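N-acetylmuramoyl-L-alanine amidase XlyA (Bacillus subtilis, PDB 3RDR) hydrolyses the bond between N-acetylmuramoyl residues and L-amino acids in cell-wall glycopeptides, acting as an autolysin through this zinc-binding catalytic domain. Local coordinates at residues I116-L119 against M120-N124; D147-D150 against S151-G155; N85-G88 against N89-I93. All coordinates share one frame; numbering follows the deposited sequence.

Interaction 1 (I116-L119 against M120-N124); sequences IKTL and MAEHN
Met-120 bends back over the preceding turn of helix 105-122 to meet Ile-116, its SD lying 3.9 Å from Ile-116 CG2. Torsions on both sides bring these atoms together. In Ile-116, CG2 stands anti to the backbone N, beside the carbonyl carbon, and so faces the next turn; in Met-120, CG lies anti to the carbonyl carbon (chi1 -75°) and the extended second torsion carries SD onward. The bend at chi3 turns only CE, away from Ile-116. The methionine also covers the Ile-116 carbonyl, with CG 3.1 Å from Ile-116 O. Beyond this pair lie Val-130 of strand 130-132 and Ile-156, so the helix presents its apolar side to the sheet and the chain end.

Thr-118 and Glu-122 run side by side in the same direction. The methyl CG2 of Thr-118 reaches the carboxylate carbon CD of Glu-122 at 3.6 Å, while Thr-118 OG1 turns back to bond Trp-114 O. Leu-119 packs on Ile-29 of strand 28-33.

The last turn closes with His-123 N donating to Leu-119 O at 2.9 Å, a bond bent to 140° at the hydrogen. The imidazole comes to the same carbonyl edge-on: His-123 CD2 is 3.3 Å from Leu-119 O, near the ring plane. His-123 is the first residue to leave helical backbone angles. The chemistry is thus divided by side: thioether and methyl groups meet on the side turned to the sheet, a carboxylate lies along a threonine methyl on the exposed flank, and the imidazole edge covers the final accepting carbonyl.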
loop_
_atom_site.group_PDB
_atom_site.type_symbol
_atom_site.label_atom_id
_atom_site.label_comp_id
_atom_site.label_asym_id
_atom_site.label_seq_id
_atom_site.Cartn_x
_atom_site.Cartn_y
_atom_site.Cartn_z
ATOM N N ILE A 116 6.124 -6.890 2.733
ATOM C CA ILE A 116 5.159 -7.358 3.716
ATOM C C ILE A 116 5.800 -8.255 4.771
ATOM O O ILE A 116 5.487 -8.143 5.956
ATOM C CB ILE A 116 3.994 -8.091 3.024
ATOM C CG1 ILE A 116 3.191 -7.084 2.189
ATOM C CG2 ILE A 116 3.092 -8.755 4.060
ATOM C CD1 ILE A 116 2.132 -7.710 1.315
ATOM N N LYS A 117 6.700 -9.141 4.349
ATOM C CA LYS A 117 7.379 -10.028 5.291
ATOM C C LYS A 117 8.182 -9.194 6.287
ATOM O O LYS A 117 8.175 -9.463 7.487
ATOM C CB LYS A 117 8.335 -10.975 4.557
ATOM C CG LYS A 117 9.238 -11.762 5.501
ATOM C CD LYS A 117 10.633 -11.952 4.920
ATOM C CE LYS A 117 10.695 -13.118 3.948
ATOM N NZ LYS A 117 10.631 -14.434 4.656
ATOM N N THR A 118 8.879 -8.189 5.770
ATOM C CA THR A 118 9.694 -7.302 6.589
ATOM C C THR A 118 8.835 -6.516 7.581
ATOM O O THR A 118 9.205 -6.355 8.742
ATOM C CB THR A 118 10.466 -6.309 5.706
ATOM O OG1 THR A 118 11.228 -7.034 4.731
ATOM C CG2 THR A 118 11.405 -5.463 6.550
ATOM N N LEU A 119 7.689 -6.027 7.112
ATOM C CA LEU A 119 6.766 -5.265 7.948
ATOM C C LEU A 119 6.182 -6.136 9.066
ATOM O O LEU A 119 6.049 -5.691 10.206
ATOM C CB LEU A 119 5.638 -4.699 7.080
ATOM C CG LEU A 119 5.631 -3.215 6.686
ATOM C CD1 LEU A 119 7.036 -2.635 6.646
ATOM C CD2 LEU A 119 4.939 -3.077 5.333
ATOM N N MET A 120 5.826 -7.371 8.727
ATOM C CA MET A 120 5.268 -8.309 9.697
ATOM C C MET A 120 6.214 -8.506 10.881
ATOM O O MET A 120 5.801 -8.444 12.040
ATOM C CB MET A 120 5.011 -9.662 9.029
ATOM C CG MET A 120 3.802 -9.697 8.105
ATOM S SD MET A 120 3.820 -11.138 7.013
ATOM C CE MET A 120 3.439 -12.477 8.171
ATOM N N ALA A 121 7.487 -8.738 10.579
ATOM C CA ALA A 121 8.496 -8.954 11.607
ATOM C C ALA A 121 8.814 -7.700 12.413
ATOM O O ALA A 121 8.978 -7.768 13.629
ATOM C CB ALA A 121 9.773 -9.492 10.974
ATOM N N GLU A 122 8.897 -6.558 11.739
ATOM C CA GLU A 122 9.228 -5.308 12.413
ATOM C C GLU A 122 8.102 -4.688 13.236
ATOM O O GLU A 122 8.363 -3.915 14.156
ATOM C CB GLU A 122 9.728 -4.279 11.394
ATOM C CG GLU A 122 10.889 -4.775 10.543
ATOM C CD GLU A 122 11.478 -3.691 9.657
ATOM O OE1 GLU A 122 10.702 -2.942 9.028
ATOM O OE2 GLU A 122 12.721 -3.592 9.583
ATOM N N HIS A 123 6.859 -5.021 12.913
ATOM C CA HIS A 123 5.714 -4.465 13.628
ATOM C C HIS A 123 4.884 -5.543 14.311
ATOM O O HIS A 123 3.765 -5.297 14.772
ATOM C CB HIS A 123 4.855 -3.661 12.651
ATOM C CG HIS A 123 5.587 -2.514 12.026
ATOM N ND1 HIS A 123 5.777 -1.313 12.675
ATOM C CD2 HIS A 123 6.236 -2.409 10.843
ATOM C CE1 HIS A 123 6.514 -0.519 11.919
ATOM N NE2 HIS A 123 6.806 -1.160 10.802
ATOM N N ASN A 124 5.448 -6.740 14.378
ATOM C CA ASN A 124 4.783 -7.865 15.011
ATOM C C ASN A 124 3.350 -8.040 14.513
ATOM O O ASN A 124 2.403 -8.098 15.299
ATOM C CB ASN A 124 4.799 -7.682 16.530
ATOM C CG ASN A 124 4.423 -8.945 17.267
ATOM O OD1 ASN A 124 4.939 -10.023 16.967
ATOM N ND2 ASN A 124 3.529 -8.823 18.242
#

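Interaction 2 (D147-D150 against S151-G155); sequences DTWD and SFKAG
Thr-148 opens the first turn of helix 149-154, the short C-terminal helix of this T7 lysozyme-like amidase domain, by offering its carbonyl to Phe-152 N. That bond, 3.0 Å between Thr-148 O and Phe-152 N, is close to straight, at 163° about the hydrogen. Ser-151 N approaches the same oxygen, but its bond is weak. Thr-148 holds the N-cap position, yet its side chain makes no capping bond; its bonds to this turn come from the backbone carbonyl.

Trp-149 carries the side-chain contact. With CG anti to the backbone N (chi1 -177°), the indole projects outward from the helix and leans toward the following turn, where it meets two residues. Its six-membered ring lies obliquely against the Phe-152 ring, the planes 35° apart, and CZ3 of Trp-149 comes to 3.4 Å from CD2 of Phe-152. Phe-152 continues inward to Ile-116 and Thr-109 of helix 105-122, and Trp-149 also touches Pro-142, so the aromatic pair ties the terminal helix to the body of the domain. Over one indole face runs the aliphatic part of Lys-153: CG makes a CH-pi contact 4.1 Å from the centroid of the five-membered ring. The lysine bends at its third torsion and sends NZ away to Leu-127 O.

Asp-150 contributes mainly backbone, its O accepting from Ala-154 N at 3.0 Å; its carboxylate and the Lys-153 ammonium carry opposite charges but are not in contact. Close against the indole nitrogen lies a methylene rather than a charge: Lys-153 CD is 3.2 Å from Trp-149 NE1.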
loop_
_atom_site.group_PDB
_atom_site.type_symbol
_atom_site.label_atom_id
_atom_site.label_comp_id
_atom_site.label_asym_id
_atom_site.label_seq_id
_atom_site.Cartn_x
_atom_site.Cartn_y
_atom_site.Cartn_z
ATOM N N ASP A 147 -8.681 -13.231 -6.779
ATOM C CA ASP A 147 -8.967 -14.620 -7.150
ATOM C C ASP A 147 -7.879 -15.595 -6.714
ATOM O O ASP A 147 -8.107 -16.803 -6.661
ATOM C CB ASP A 147 -9.167 -14.756 -8.662
ATOM C CG ASP A 147 -10.494 -14.200 -9.128
ATOM O OD1 ASP A 147 -11.516 -14.468 -8.462
ATOM O OD2 ASP A 147 -10.516 -13.505 -10.166
ATOM N N THR A 148 -6.694 -15.079 -6.408
ATOM C CA THR A 148 -5.594 -15.934 -5.973
ATOM C C THR A 148 -4.985 -15.405 -4.674
ATOM O O THR A 148 -3.816 -15.651 -4.381
ATOM C CB THR A 148 -4.489 -16.008 -7.053
ATOM O OG1 THR A 148 -4.033 -14.686 -7.370
ATOM C CG2 THR A 148 -5.021 -16.671 -8.320
ATOM N N TRP A 149 -5.794 -14.695 -3.892
ATOM C CA TRP A 149 -5.345 -14.098 -2.632
ATOM C C TRP A 149 -4.561 -15.039 -1.716
ATOM O O TRP A 149 -3.432 -14.735 -1.319
ATOM C CB TRP A 149 -6.547 -13.517 -1.874
ATOM C CG TRP A 149 -6.163 -12.817 -0.600
ATOM C CD1 TRP A 149 -6.474 -13.200 0.673
ATOM C CD2 TRP A 149 -5.333 -11.653 -0.477
ATOM N NE1 TRP A 149 -5.884 -12.353 1.582
ATOM C CE2 TRP A 149 -5.177 -11.395 0.904
ATOM C CE3 TRP A 149 -4.704 -10.805 -1.399
ATOM C CZ2 TRP A 149 -4.413 -10.324 1.387
ATOM C CZ3 TRP A 149 -3.943 -9.736 -0.916
ATOM C CH2 TRP A 149 -3.807 -9.510 0.465
ATOM N N ASP A 150 -5.149 -16.182 -1.382
ATOM C CA ASP A 150 -4.480 -17.133 -0.501
ATOM C C ASP A 150 -3.116 -17.574 -1.023
ATOM O O ASP A 150 -2.200 -17.822 -0.238
ATOM C CB ASP A 150 -5.386 -18.344 -0.261
ATOM C CG ASP A 150 -6.563 -18.017 0.648
ATOM O OD1 ASP A 150 -7.507 -18.832 0.727
ATOM O OD2 ASP A 150 -6.540 -16.944 1.293
ATOM N N SER A 151 -2.975 -17.670 -2.342
ATOM C CA SER A 151 -1.699 -18.061 -2.936
ATOM C C SER A 151 -0.707 -16.918 -2.764
ATOM O O SER A 151 0.457 -17.137 -2.426
ATOM C CB SER A 151 -1.863 -18.376 -4.428
ATOM O OG SER A 151 -2.716 -19.489 -4.628
ATOM N N PHE A 152 -1.172 -15.696 -3.008
ATOM C CA PHE A 152 -0.328 -14.512 -2.858
ATOM C C PHE A 152 0.261 -14.493 -1.452
ATOM O O PHE A 152 1.441 -14.192 -1.265
ATOM C CB PHE A 152 -1.156 -13.238 -3.085
ATOM C CG PHE A 152 -0.476 -11.978 -2.618
ATOM C CD1 PHE A 152 0.636 -11.479 -3.288
ATOM C CD2 PHE A 152 -0.942 -11.299 -1.494
ATOM C CE1 PHE A 152 1.277 -10.320 -2.845
ATOM C CE2 PHE A 152 -0.308 -10.140 -1.042
ATOM C CZ PHE A 152 0.803 -9.650 -1.720
ATOM N N LYS A 153 -0.569 -14.821 -0.468
ATOM C CA LYS A 153 -0.128 -14.839 0.922
ATOM C C LYS A 153 0.832 -15.988 1.203
ATOM O O LYS A 153 1.776 -15.837 1.984
ATOM C CB LYS A 153 -1.337 -14.911 1.862
ATOM C CG LYS A 153 -2.165 -13.627 1.870
ATOM C CD LYS A 153 -3.316 -13.679 2.866
ATOM C CE LYS A 153 -2.823 -13.798 4.302
ATOM N NZ LYS A 153 -3.962 -13.778 5.266
ATOM N N ALA A 154 0.604 -17.132 0.564
ATOM C CA ALA A 154 1.477 -18.284 0.759
ATOM C C ALA A 154 2.863 -17.945 0.228
ATOM O O ALA A 154 3.867 -18.503 0.669
ATOM C CB ALA A 154 0.916 -19.502 0.032
ATOM N N GLY A 155 2.913 -17.013 -0.718
ATOM C CA GLY A 155 4.188 -16.618 -1.292
ATOM C C GLY A 155 4.967 -15.649 -0.423
ATOM O O GLY A 155 6.146 -15.394 -0.668
#

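Interaction 3 (N85-G88 against N89-I93); sequences NGSG and NRASI
Backbone bonds first join Gly-86 and Ser-87 to Arg-90 and Ala-91, defining the one-turn helix 87-90 that leads into strand 92-97. Arg-90 N donates to Gly-86 O at 2.9 Å with an angle of 162° at the hydrogen, and Gly-86 occupies the N-cap position. Ala-91 N bonds Ser-87 O at 2.7 Å, but less favourably: the donor stands above the carbonyl plane and the angle falls to 131°, as expected where Ala-91 departs from helical geometry.

A single side-chain hydrogen bond follows. Ser-92 OG donates to Gly-88 O over a short 2.5 Å, in the carbonyl plane and on a lone pair. The hydroxyl reaches this position by sitting between the backbone N and the carbonyl carbon (chi1 86°). OG is also hydrogen-bonded to Thr-30 OG1 of the adjacent strand 28-33, so one buried hydroxyl connects helix, outgoing strand and neighbouring strand.

Van der Waals contacts complete the turn. CB of Ala-91 packs 4.0 Å from CB of Ser-87, while chi1 of Arg-90 sets CG beside the backbone N, 3.5 Å from Asn-85 O. The bends at chi2 and chi3 then direct the guanidinium, which makes a cation-pi interaction with Tyr-22.

Polar groups from the preceding loop hold the helix start: the Asp-83 carboxylate accepts from the amides of Gly-88 and Asn-89, and Asn-89 OD1 in turn accepts from His-80 N and Ala-81 N. The chemistry therefore implies a tightly bonded junction, in which buried polar atoms find partners in backbone, hydroxyl, amide and carboxylate groups as the chain passes from helix to strand.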
loop_
_atom_site.group_PDB
_atom_site.type_symbol
_atom_site.label_atom_id
_atom_site.label_comp_id
_atom_site.label_asym_id
_atom_site.label_seq_id
_atom_site.Cartn_x
_atom_site.Cartn_y
_atom_site.Cartn_z
ATOM N N ASN A 85 -13.235 5.563 10.296
ATOM C CA ASN A 85 -12.252 5.516 11.367
ATOM C C ASN A 85 -12.034 4.094 11.860
ATOM O O ASN A 85 -11.565 3.884 12.976
ATOM C CB ASN A 85 -12.690 6.415 12.524
ATOM C CG ASN A 85 -12.395 7.880 12.263
ATOM O OD1 ASN A 85 -13.104 8.764 12.740
ATOM N ND2 ASN A 85 -11.331 8.144 11.513
ATOM N N GLY A 86 -12.377 3.122 11.018
ATOM C CA GLY A 86 -12.194 1.723 11.366
ATOM C C GLY A 86 -10.721 1.355 11.308
ATOM O O GLY A 86 -9.882 2.192 10.977
ATOM N N SER A 87 -10.407 0.098 11.604
ATOM C CA SER A 87 -9.025 -0.372 11.615
ATOM C C SER A 87 -8.293 -0.322 10.279
ATOM O O SER A 87 -7.063 -0.276 10.248
ATOM C CB SER A 87 -8.972 -1.792 12.175
ATOM O OG SER A 87 -9.445 -1.812 13.509
ATOM N N GLY A 88 -9.037 -0.347 9.178
ATOM C CA GLY A 88 -8.397 -0.293 7.876
ATOM C C GLY A 88 -7.634 1.010 7.741
ATOM O O GLY A 88 -6.428 1.026 7.485
ATOM N N ASN A 89 -8.342 2.116 7.924
ATOM C CA ASN A 89 -7.713 3.423 7.833
ATOM C C ASN A 89 -6.879 3.793 9.058
ATOM O O ASN A 89 -5.769 4.306 8.919
ATOM C CB ASN A 89 -8.762 4.511 7.611
ATOM C CG ASN A 89 -9.225 4.590 6.169
ATOM O OD1 ASN A 89 -8.479 4.258 5.244
ATOM N ND2 ASN A 89 -10.449 5.054 5.966
ATOM N N ARG A 90 -7.400 3.513 10.249
ATOM C CA ARG A 90 -6.714 3.889 11.486
ATOM C C ARG A 90 -5.765 2.883 12.132
ATOM O O ARG A 90 -5.096 3.216 13.110
ATOM C CB ARG A 90 -7.755 4.337 12.519
ATOM C CG ARG A 90 -8.628 5.514 12.051
ATOM C CD ARG A 90 -7.820 6.805 11.912
ATOM N NE ARG A 90 -7.297 7.276 13.193
ATOM C CZ ARG A 90 -8.003 7.962 14.094
ATOM N NH1 ARG A 90 -9.273 8.273 13.861
ATOM N NH2 ARG A 90 -7.443 8.327 15.240
ATOM N N ALA A 91 -5.688 1.665 11.605
ATOM C CA ALA A 91 -4.794 0.676 12.205
ATOM C C ALA A 91 -4.125 -0.268 11.218
ATOM O O ALA A 91 -3.867 -1.427 11.546
ATOM C CB ALA A 91 -5.546 -0.139 13.268
ATOM N N SER A 92 -3.849 0.200 10.008
ATOM C CA SER A 92 -3.179 -0.665 9.047
ATOM C C SER A 92 -2.259 0.120 8.137
ATOM O O SER A 92 -2.437 1.323 7.932
ATOM C CB SER A 92 -4.193 -1.452 8.198
ATOM O OG SER A 92 -4.637 -0.717 7.065
ATOM N N ILE A 93 -1.258 -0.577 7.617
ATOM C CA ILE A 93 -0.304 0.009 6.695
ATOM C C ILE A 93 -0.829 -0.293 5.297
ATOM O O ILE A 93 -1.039 -1.456 4.947
ATOM C CB ILE A 93 1.087 -0.625 6.865
ATOM C CG1 ILE A 93 1.604 -0.369 8.285
ATOM C CG2 ILE A 93 2.055 -0.056 5.835
ATOM C CD1 ILE A 93 2.899 -1.096 8.613
#

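In the fold
Helix 105-122, which carries interaction 1, meets both other contacts. Ile-116 CD1 packs 3.8 Å from Phe-152 CZ of interaction 2, and Leu-119 CG lies 4.0 Å from Ile-93 CD1 of interaction 3. Interactions 2 and 3 do not touch; their nearest atoms are about 10 Å apart and their centres about 22 Å. Along the chain, strand 92-97 leads from interaction 3 into the helix of interaction 1, and the terminal helix comes last. The zinc ion, bound by His-32, His-133 and Cys-141, is about 9 Å from the side chain of Asn-89, 10 Å from that of Trp-149 and 13 Å from that of Ile-116.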